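Local coordinates for DUF5624 domain-containing protein (Legionella pneumophila subsp. pneumophila, PDB 4JX2), which is of unknown function but is probably secreted, and belongs to the DUF5624 family, at residues Q237-L242 with V280-A285. Sequence-based numbering, arbitrary orientation.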
# COMPACT_ATOMS: atom_id res chain seq x y z
N GLN A 237 24.05 8.19 8.02
CA GLN A 237 24.73 7.05 8.62
C GLN A 237 24.23 5.74 8.04
O GLN A 237 25.04 4.90 7.62
CB GLN A 237 24.59 7.06 10.16
CG GLN A 237 25.14 5.83 10.91
CD GLN A 237 26.62 5.53 10.81
OE1 GLN A 237 27.33 5.98 9.91
NE2 GLN A 237 27.13 4.74 11.75
N SER A 238 22.91 5.58 7.99
CA SER A 238 22.21 4.41 7.49
C SER A 238 22.57 4.14 6.01
O SER A 238 22.91 2.99 5.66
CB SER A 238 20.71 4.62 7.69
OG SER A 238 19.91 3.65 7.04
N MSE A 239 22.54 5.19 5.18
CA MSE A 239 22.84 5.07 3.76
C MSE A 239 24.34 4.85 3.51
O MSE A 239 24.69 4.06 2.62
CB MSE A 239 22.35 6.29 2.99
CG MSE A 239 20.83 6.40 2.93
SE MSE A 239 20.26 7.98 1.95
CE MSE A 239 18.56 8.34 2.81
N ASP A 240 25.23 5.51 4.29
CA ASP A 240 26.67 5.34 4.14
C ASP A 240 27.09 3.92 4.52
O ASP A 240 27.93 3.33 3.83
CB ASP A 240 27.44 6.36 4.99
CG ASP A 240 28.94 6.23 4.86
OD1 ASP A 240 29.45 6.43 3.75
OD2 ASP A 240 29.60 5.86 5.86
N GLN A 241 26.53 3.37 5.62
CA GLN A 241 26.86 2.02 6.07
C GLN A 241 26.48 0.97 5.00
O GLN A 241 27.27 0.05 4.74
CB GLN A 241 26.19 1.71 7.40
CG GLN A 241 26.88 2.37 8.59
CD GLN A 241 28.29 1.92 8.86
OE1 GLN A 241 29.19 2.73 9.02
NE2 GLN A 241 28.52 0.61 8.94
N LEU A 242 25.32 1.14 4.37
CA LEU A 242 24.90 0.26 3.31
C LEU A 242 25.79 0.41 2.06
O LEU A 242 26.17 -0.61 1.47
CB LEU A 242 23.44 0.47 2.91
CG LEU A 242 22.95 -0.64 1.99
CD1 LEU A 242 23.02 -2.01 2.69
CD2 LEU A 242 21.60 -0.36 1.45
N VAL A 280 13.18 3.70 -2.52
CA VAL A 280 13.03 3.62 -3.97
C VAL A 280 14.08 4.53 -4.65
O VAL A 280 14.95 3.95 -5.33
CB VAL A 280 11.57 3.88 -4.44
CG1 VAL A 280 11.47 3.81 -5.96
CG2 VAL A 280 10.61 2.90 -3.77
N PRO A 281 14.13 5.87 -4.44
CA PRO A 281 15.23 6.65 -5.05
C PRO A 281 16.62 6.23 -4.55
O PRO A 281 17.57 6.26 -5.33
CB PRO A 281 14.91 8.09 -4.64
CG PRO A 281 14.06 7.98 -3.41
CD PRO A 281 13.23 6.75 -3.66
N PHE A 282 16.75 5.82 -3.26
CA PHE A 282 18.02 5.36 -2.68
C PHE A 282 18.59 4.15 -3.48
O PHE A 282 19.76 4.17 -3.88
CB PHE A 282 17.85 5.02 -1.18
CG PHE A 282 19.05 4.38 -0.54
CD1 PHE A 282 20.30 5.00 -0.57
CD2 PHE A 282 18.94 3.15 0.10
CE1 PHE A 282 21.42 4.38 -0.01
CE2 PHE A 282 20.05 2.55 0.69
CZ PHE A 282 21.28 3.17 0.62
N VAL A 283 17.74 3.14 -3.76
CA VAL A 283 18.15 1.97 -4.54
C VAL A 283 18.55 2.41 -5.98
O VAL A 283 19.55 1.91 -6.51
CB VAL A 283 17.06 0.87 -4.53
CG1 VAL A 283 17.30 -0.19 -5.59
CG2 VAL A 283 17.05 0.21 -3.18
N GLN A 284 17.80 3.36 -6.59
CA GLN A 284 18.10 3.89 -7.92
C GLN A 284 19.48 4.53 -7.93
O GLN A 284 20.24 4.33 -8.88
CB GLN A 284 17.06 4.91 -8.38
CG GLN A 284 15.72 4.33 -8.82
CD GLN A 284 14.81 5.48 -9.19
OE1 GLN A 284 13.88 5.84 -8.46
NE2 GLN A 284 15.10 6.12 -10.33
N ALA A 285 19.82 5.28 -6.85
CA ALA A 285 21.11 5.93 -6.65
C ALA A 285 22.24 4.88 -6.58
O ALA A 285 23.23 5.01 -7.30
CB ALA A 285 21.08 6.78 -5.39
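One face of the Phe282 ring is covered by selenomethionine Met239, and Leu242 meets the ring at its edge. Met239 CG stands over the face in a CH-pi contact, 4.0 Å from the ring centroid and 25° off the normal. It is displaced toward the rim, with Phe282 CE1 as its nearest ring atom at 3.6 Å. The selenium continues obliquely past the same ring in a Met-aromatic contact, with Met239 SE 3.9 Å from Phe282 CD1. Beyond CG the Met239 chain is extended (chi2 180°), which carries the selenium on toward helix 279-286, while the Phe282 side chain points the other way. Near the ring plane, Leu242 CD2 approaches Phe282 CE2 at 3.4 Å and also borders CZ. Phe282 reaches across because its CG lies anti to the backbone N (chi1 173°), which sends the ring toward helix 223-247. Met239 and Leu242, about one helical turn apart, receive it.

The contact joins helix 223-247 to the short helix 279-286 beside the mixed sheet. Helix 386-398 packs on Met239 through Ala393 and Leu396. Leu242 also touches Leu98 and Gln100 of strand 96-101, while Val283 packs on Val258 of strand 257-262.

All three touching residues are buried. The attraction is mainly dispersion, with a small contribution from C-H groups meeting the electron-rich ring face. Lacking directional bonds, the contact depends on close fit and exclusion of water.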